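Local coordinates for protein formate-dependent phosphoribosylglycinamide formyltransferase (Mycobacterium tuberculosis H37Rv, PDB 6KHR) that belongs to the ATP-grasp family of enzymes, pairing an N-terminal parallel-sheet domain with an ATP-grasp core, at residues Ala98-Val102 and Asp103-Ala107; Leu118-Ala122 and Arg123-Cys127; Ala160-His164 and Ala165-Leu169. All coordinates share one frame; numbering follows the deposited sequence.

Contact 1: Ala98-Val102 and Asp103-Ala107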
loop_
_atom_site.group_PDB
_atom_site.type_symbol
_atom_site.label_atom_id
_atom_site.label_comp_id
_atom_site.label_asym_id
_atom_site.label_seq_id
_atom_site.Cartn_x
_atom_site.Cartn_y
_atom_site.Cartn_z
ATOM N N ALA A 98 -15.796 -13.411 -8.864
ATOM C CA ALA A 98 -17.209 -13.833 -8.974
ATOM C C ALA A 98 -17.273 -15.173 -9.701
ATOM O O ALA A 98 -18.203 -15.925 -9.470
ATOM C CB ALA A 98 -18.017 -12.784 -9.691
ATOM N N ALA A 99 -16.261 -15.477 -10.500
ATOM C CA ALA A 99 -16.224 -16.750 -11.245
ATOM C C ALA A 99 -15.816 -17.886 -10.311
ATOM O O ALA A 99 -14.710 -18.377 -10.453
ATOM C CB ALA A 99 -15.222 -16.622 -12.352
ATOM N N VAL A 100 -16.699 -18.343 -9.437
ATOM C CA VAL A 100 -16.248 -19.410 -8.513
ATOM C C VAL A 100 -17.381 -20.402 -8.310
ATOM O O VAL A 100 -18.513 -20.046 -8.582
ATOM C CB VAL A 100 -15.881 -18.767 -7.175
ATOM C CG1 VAL A 100 -17.135 -18.487 -6.387
ATOM C CG2 VAL A 100 -14.936 -19.624 -6.366
ATOM N N SER A 101 -17.059 -21.598 -7.835
ATOM C CA SER A 101 -18.117 -22.589 -7.558
ATOM C C SER A 101 -18.634 -22.329 -6.158
ATOM O O SER A 101 -17.912 -22.588 -5.217
ATOM C CB SER A 101 -17.629 -24.000 -7.671
ATOM O OG SER A 101 -18.389 -24.866 -6.836
ATOM N N VAL A 102 -19.852 -21.833 -6.058
ATOM C CA VAL A 102 -20.434 -21.557 -4.722
ATOM C C VAL A 102 -20.735 -22.904 -4.089
ATOM O O VAL A 102 -20.623 -23.022 -2.877
ATOM C CB VAL A 102 -21.696 -20.703 -4.871
ATOM C CG1 VAL A 102 -21.339 -19.236 -4.866
ATOM C CG2 VAL A 102 -22.414 -21.050 -6.159
ATOM N N ASP A 103 -21.088 -23.889 -4.903
ATOM C CA ASP A 103 -21.319 -25.203 -4.309
ATOM C C ASP A 103 -20.031 -25.785 -3.736
ATOM O O ASP A 103 -20.048 -26.399 -2.662
ATOM C CB ASP A 103 -21.931 -26.153 -5.341
ATOM C CG ASP A 103 -23.305 -25.690 -5.827
ATOM O OD1 ASP A 103 -23.943 -24.860 -5.147
ATOM O OD2 ASP A 103 -23.745 -26.159 -6.898
ATOM N N ALA A 104 -18.900 -25.592 -4.423
ATOM C CA ALA A 104 -17.629 -26.054 -3.872
ATOM C C ALA A 104 -17.319 -25.368 -2.549
ATOM O O ALA A 104 -16.757 -25.991 -1.640
ATOM C CB ALA A 104 -16.498 -25.826 -4.872
ATOM N N LEU A 105 -17.683 -24.089 -2.414
ATOM C CA LEU A 105 -17.413 -23.380 -1.166
ATOM C C LEU A 105 -18.270 -23.921 -0.029
ATOM O O LEU A 105 -17.796 -24.046 1.107
ATOM C CB LEU A 105 -17.654 -21.876 -1.330
ATOM C CG LEU A 105 -16.622 -20.989 -2.032
ATOM C CD1 LEU A 105 -15.385 -21.760 -2.443
ATOM C CD2 LEU A 105 -17.269 -20.306 -3.225
ATOM N N ASP A 106 -19.540 -24.226 -0.305
ATOM C CA ASP A 106 -20.395 -24.759 0.752
ATOM C C ASP A 106 -19.967 -26.166 1.153
ATOM O O ASP A 106 -20.181 -26.570 2.305
ATOM C CB ASP A 106 -21.864 -24.723 0.328
ATOM C CG ASP A 106 -22.646 -23.620 1.041
ATOM O OD1 ASP A 106 -22.455 -23.446 2.268
ATOM O OD2 ASP A 106 -23.440 -22.917 0.376
ATOM N N ALA A 107 -19.345 -26.908 0.238
ATOM C CA ALA A 107 -18.735 -28.179 0.611
ATOM C C ALA A 107 -17.677 -27.986 1.692
ATOM O O ALA A 107 -17.682 -28.689 2.708
ATOM C CB ALA A 107 -18.127 -28.851 -0.621
#

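Contact 2: Leu118-Ala122 and Arg123-Cys127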
loop_
_atom_site.group_PDB
_atom_site.type_symbol
_atom_site.label_atom_id
_atom_site.label_comp_id
_atom_site.label_asym_id
_atom_site.label_seq_id
_atom_site.Cartn_x
_atom_site.Cartn_y
_atom_site.Cartn_z
ATOM N N LEU A 118 -14.186 -19.564 6.183
ATOM C CA LEU A 118 -14.375 -18.878 4.899
ATOM C C LEU A 118 -14.553 -17.396 5.183
ATOM O O LEU A 118 -15.380 -17.087 5.986
ATOM C CB LEU A 118 -15.611 -19.464 4.242
ATOM C CG LEU A 118 -15.290 -20.429 3.120
ATOM C CD1 LEU A 118 -14.919 -21.782 3.677
ATOM C CD2 LEU A 118 -16.445 -20.534 2.156
ATOM N N VAL A 119 -13.763 -16.535 4.556
ATOM C CA VAL A 119 -13.899 -15.072 4.777
ATOM C C VAL A 119 -13.897 -14.402 3.416
ATOM O O VAL A 119 -12.848 -14.127 2.947
ATOM C CB VAL A 119 -12.741 -14.514 5.611
ATOM C CG1 VAL A 119 -12.929 -13.046 5.879
ATOM C CG2 VAL A 119 -12.554 -15.259 6.906
ATOM N N PRO A 120 -15.029 -14.100 2.775
ATOM C CA PRO A 120 -16.319 -14.123 3.424
ATOM C C PRO A 120 -16.983 -15.500 3.435
ATOM O O PRO A 120 -16.482 -16.357 2.822
ATOM C CB PRO A 120 -17.109 -13.175 2.526
ATOM C CG PRO A 120 -16.538 -13.381 1.168
ATOM C CD PRO A 120 -15.077 -13.642 1.401
ATOM N N ASN A 121 -18.111 -15.613 4.131
ATOM C CA ASN A 121 -18.950 -16.828 4.281
ATOM C C ASN A 121 -19.478 -17.293 2.936
ATOM O O ASN A 121 -19.724 -16.464 2.097
ATOM C CB ASN A 121 -20.309 -16.482 4.873
ATOM C CG ASN A 121 -20.292 -16.321 6.368
ATOM O OD1 ASN A 121 -19.296 -16.596 7.005
ATOM N ND2 ASN A 121 -21.395 -15.888 6.933
ATOM N N ALA A 122 -19.729 -18.583 2.790
ATOM C CA ALA A 122 -20.304 -19.070 1.526
ATOM C C ALA A 122 -21.697 -18.487 1.408
ATOM O O ALA A 122 -22.178 -18.356 0.316
ATOM C CB ALA A 122 -20.328 -20.553 1.502
ATOM N N ARG A 123 -22.317 -18.191 2.540
ATOM C CA ARG A 123 -23.597 -17.487 2.516
ATOM C C ARG A 123 -23.485 -16.182 1.732
ATOM O O ARG A 123 -24.221 -15.952 0.765
ATOM C CB ARG A 123 -24.078 -17.215 3.943
ATOM C CG ARG A 123 -25.043 -16.032 4.048
ATOM C CD ARG A 123 -26.101 -16.241 5.121
ATOM N NE ARG A 123 -27.131 -15.203 5.094
ATOM C CZ ARG A 123 -28.177 -15.208 4.271
ATOM N NH1 ARG A 123 -28.337 -16.194 3.399
ATOM N NH2 ARG A 123 -29.064 -14.223 4.318
ATOM N N ALA A 124 -22.548 -15.322 2.129
ATOM C CA ALA A 124 -22.424 -14.012 1.501
ATOM C C ALA A 124 -22.089 -14.140 0.021
ATOM O O ALA A 124 -22.634 -13.401 -0.811
ATOM C CB ALA A 124 -21.364 -13.188 2.223
ATOM N N VAL A 125 -21.192 -15.068 -0.326
ATOM C CA VAL A 125 -20.826 -15.284 -1.723
ATOM C C VAL A 125 -22.056 -15.668 -2.537
ATOM O O VAL A 125 -22.288 -15.134 -3.628
ATOM C CB VAL A 125 -19.714 -16.352 -1.831
ATOM C CG1 VAL A 125 -19.463 -16.765 -3.280
ATOM C CG2 VAL A 125 -18.422 -15.867 -1.182
ATOM N N ARG A 126 -22.878 -16.574 -2.003
ATOM C CA ARG A 126 -24.066 -16.999 -2.741
ATOM C C ARG A 126 -25.089 -15.876 -2.860
ATOM O O ARG A 126 -25.666 -15.670 -3.934
ATOM C CB ARG A 126 -24.702 -18.225 -2.088
ATOM C CG ARG A 126 -26.035 -18.603 -2.723
ATOM C CD ARG A 126 -26.622 -19.881 -2.148
ATOM N NE ARG A 126 -25.706 -21.008 -2.301
ATOM C CZ ARG A 126 -25.567 -21.720 -3.418
ATOM N NH1 ARG A 126 -26.284 -21.426 -4.498
ATOM N NH2 ARG A 126 -24.705 -22.726 -3.456
ATOM N N CYS A 127 -25.336 -15.139 -1.774
ATOM C CA CYS A 127 -26.395 -14.138 -1.814
ATOM C C CYS A 127 -26.073 -13.019 -2.786
ATOM O O CYS A 127 -26.972 -12.488 -3.446
ATOM C CB CYS A 127 -26.642 -13.566 -0.421
ATOM S SG CYS A 127 -27.320 -14.754 0.753
#

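Contact 3: Ala160-His164 and Ala165-Leu169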
loop_
_atom_site.group_PDB
_atom_site.type_symbol
_atom_site.label_atom_id
_atom_site.label_comp_id
_atom_site.label_asym_id
_atom_site.label_seq_id
_atom_site.Cartn_x
_atom_site.Cartn_y
_atom_site.Cartn_z
ATOM N N ALA A 160 -48.276 -4.309 -17.958
ATOM C CA ALA A 160 -48.862 -3.797 -16.727
ATOM C C ALA A 160 -47.921 -2.802 -16.063
ATOM O O ALA A 160 -48.306 -1.660 -15.784
ATOM C CB ALA A 160 -49.202 -4.950 -15.786
ATOM N N VAL A 161 -46.667 -3.206 -15.856
ATOM C CA VAL A 161 -45.734 -2.396 -15.082
ATOM C C VAL A 161 -45.661 -0.993 -15.659
ATOM O O VAL A 161 -45.753 -0.001 -14.931
ATOM C CB VAL A 161 -44.351 -3.071 -15.028
ATOM C CG1 VAL A 161 -43.316 -2.122 -14.419
ATOM C CG2 VAL A 161 -44.432 -4.373 -14.234
ATOM N N ALA A 162 -45.531 -0.898 -16.982
ATOM C CA ALA A 162 -45.496 0.403 -17.637
ATOM C C ALA A 162 -46.758 1.202 -17.333
ATOM O O ALA A 162 -46.680 2.394 -17.000
ATOM C CB ALA A 162 -45.313 0.221 -19.137
ATOM N N VAL A 163 -47.930 0.561 -17.424
ATOM C CA VAL A 163 -49.185 1.241 -17.104
ATOM C C VAL A 163 -49.198 1.683 -15.652
ATOM O O VAL A 163 -49.651 2.785 -15.323
ATOM C CB VAL A 163 -50.390 0.330 -17.415
ATOM C CG1 VAL A 163 -51.694 0.961 -16.890
ATOM C CG2 VAL A 163 -50.471 0.042 -18.905
ATOM N N HIS A 164 -48.715 0.823 -14.773
ATOM C CA HIS A 164 -48.713 1.145 -13.329
ATOM C C HIS A 164 -47.639 2.174 -12.999
ATOM O O HIS A 164 -47.993 3.239 -12.594
ATOM C CB HIS A 164 -48.484 -0.126 -12.539
ATOM C CG HIS A 164 -48.326 0.114 -11.086
ATOM N ND1 HIS A 164 -49.324 0.616 -10.319
ATOM C CD2 HIS A 164 -47.295 -0.089 -10.263
ATOM C CE1 HIS A 164 -48.923 0.714 -9.088
ATOM N NE2 HIS A 164 -47.695 0.288 -9.033
ATOM N N ALA A 165 -46.394 1.850 -13.305
ATOM C CA ALA A 165 -45.177 2.616 -12.961
ATOM C C ALA A 165 -45.017 3.918 -13.724
ATOM O O ALA A 165 -44.596 4.868 -13.113
ATOM C CB ALA A 165 -43.985 1.761 -13.208
ATOM N N GLY A 166 -45.270 3.943 -15.019
ATOM C CA GLY A 166 -45.091 5.213 -15.736
ATOM C C GLY A 166 -43.736 5.273 -16.391
ATOM O O GLY A 166 -43.108 4.256 -16.457
ATOM N N PHE A 167 -43.283 6.422 -16.852
ATOM C CA PHE A 167 -41.985 6.369 -17.556
ATOM C C PHE A 167 -41.011 7.364 -16.943
ATOM O O PHE A 167 -41.477 8.284 -16.315
ATOM C CB PHE A 167 -42.239 6.607 -19.042
ATOM C CG PHE A 167 -42.868 5.428 -19.726
ATOM C CD1 PHE A 167 -42.099 4.363 -20.135
ATOM C CD2 PHE A 167 -44.228 5.381 -19.949
ATOM C CE1 PHE A 167 -42.679 3.278 -20.755
ATOM C CE2 PHE A 167 -44.802 4.297 -20.575
ATOM C CZ PHE A 167 -44.027 3.249 -20.978
ATOM N N PRO A 168 -39.684 7.231 -17.143
ATOM C CA PRO A 168 -39.106 6.116 -17.872
ATOM C C PRO A 168 -38.913 4.883 -17.001
ATOM O O PRO A 168 -38.985 5.014 -15.824
ATOM C CB PRO A 168 -37.690 6.584 -18.165
ATOM C CG PRO A 168 -37.386 7.450 -16.999
ATOM C CD PRO A 168 -38.677 8.189 -16.740
ATOM N N LEU A 169 -38.680 3.746 -17.654
ATOM C CA LEU A 169 -38.407 2.443 -17.003
ATOM C C LEU A 169 -37.017 1.985 -17.421
ATOM O O LEU A 169 -36.460 2.523 -18.360
ATOM C CB LEU A 169 -39.445 1.427 -17.446
ATOM C CG LEU A 169 -40.641 1.310 -16.522
ATOM C CD1 LEU A 169 -41.578 0.221 -16.993
ATOM C CD2 LEU A 169 -40.180 1.024 -15.120
#

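Contact 1: Ala98-Val102 and Asp103-Ala107
The chain turns from loop into helix at Ser101 and Val102, where Ser101 O accepts from Leu105 N at 3.2 Å and Val102 O from Asp106 N at 3.0 Å, the first two i to i+4 bonds of helix 102-109. Ser101 is the N-cap: its chi1 of 152° swings OG away from its own backbone N and towards Ala104 N, 2.6 Å from OG, as a capping bond. Because OG is modelled too near a neighbour, its placing, and with it the length of that bond, is uncertain. One branch of Leu105, CD2, reaches back over the turn to Val100 CG1 at 3.7 Å, the two side chains crossing at about a right angle; both also rest on Leu32 of strand 28-32. Val102 packs against Val125 and Arg126 of helix 122-129, its CG1 meeting Val125, and Asp103 OD1 salt-bridges the NH2 of Arg126. This is the loop-to-helix step that follows strand 92-95 in a Rossmann-like parallel sheet. The cap would occupy an amide that lacks a preceding helical carbonyl, and a carboxylate in the first turn should interact favourably with the positive end of the helix dipole.

Contact 2: Leu118-Ala122 and Arg123-Cys127
Ala122 O accepts from Arg126 N at 3.0 Å, with an N-H...O angle of 159°, and so closes a turn at the start of helix 122-129. One residue earlier, Asn121 O takes Val125 N at 3.2 Å; this bond is the straighter, at 169°. Asn121 stands at the N-cap position, yet its side chain makes no capping bond; CG lies beside its own backbone N (chi1 -81°), and CB is 3.5 Å from Arg123 N. Glu109 OE2, from helix 102-109, accepts from Ala122 N, the amide right after the N-cap. Pro120, entered through a cis peptide, leads the chain into the helix from strand 117-118, an outermost strand, within this chain, of the Rossmann-like parallel sheet. Its ring atom CG meets Val125 CG2 at 3.9 Å, the side chains crossing at about a right angle, and Pro120 CB lies 4.3 Å from the methyl CB of Ala124. Val308 touches both Pro120 and Ala124, while Arg123 NE reaches Ala283 O. The first-turn amide of Ala122 is thus bonded to a carboxylate from another helix, a placement that would probably interact favourably with the positive end of the helix dipole, while the proline ring packs on the apolar side of the first turn.

Contact 3: Ala160-His164 and Ala165-Leu169
The Phe167 ring, just past the end of helix 155-165 in the ATP-grasp region, slants against the methyl of Ala162, its far atom CZ standing 3.8 Å from Ala162 CB, while Val185 and Pro188 also touch the Phe167 side chain. As for the other flat group, the side chain of His164 touches Trp150, and its ND1 bonds to Gln204 OE1. Between them the helix ends at a glycine: Gly166, at a positive phi of 96°, is the first residue to leave helical geometry. The helix packs beside a small antiparallel sheet. Two i to i+4 bonds finish it: Ala165 N bonds to Val161 O and Gly166 N to Ala162 O, the latter at 2.9 Å. After the cis peptide before Pro168, the chain folds Leu169 back towards the helix, and its backbone bonds to Val185. Leu169 CD1 lies near Val161 CG1, 3.9 Å away, and 4.0 Å from Ala162 CA. Val161 holds CG1 anti to its backbone N (chi1 171°), which brings that single branch to two neighbours: besides meeting Leu169, Val161 CG1 lies 4.1 Å from Ala165 CB.

Contacts 1 and 2 are both helix starts following strands of the same parallel sheet, and they touch: their centres are 9 Å apart, with Val102 CG1 lying 3.5 Å from Val125 CG1, beside the ion pair that joins their helices. Contact 3 is a helix end, about 35 Å from contact 2 between centres and farther out from the middle of the chain. The chemistry follows place. Contact 1 offers a serine hydroxyl to its helix, contact 2 takes a glutamate from the helix of contact 1, and contact 3 ends at a glycine, with apolar side chains returning onto the helix. All three mix buried and exposed residues; contact 2 has the most buried ones, four, against two in each of the others.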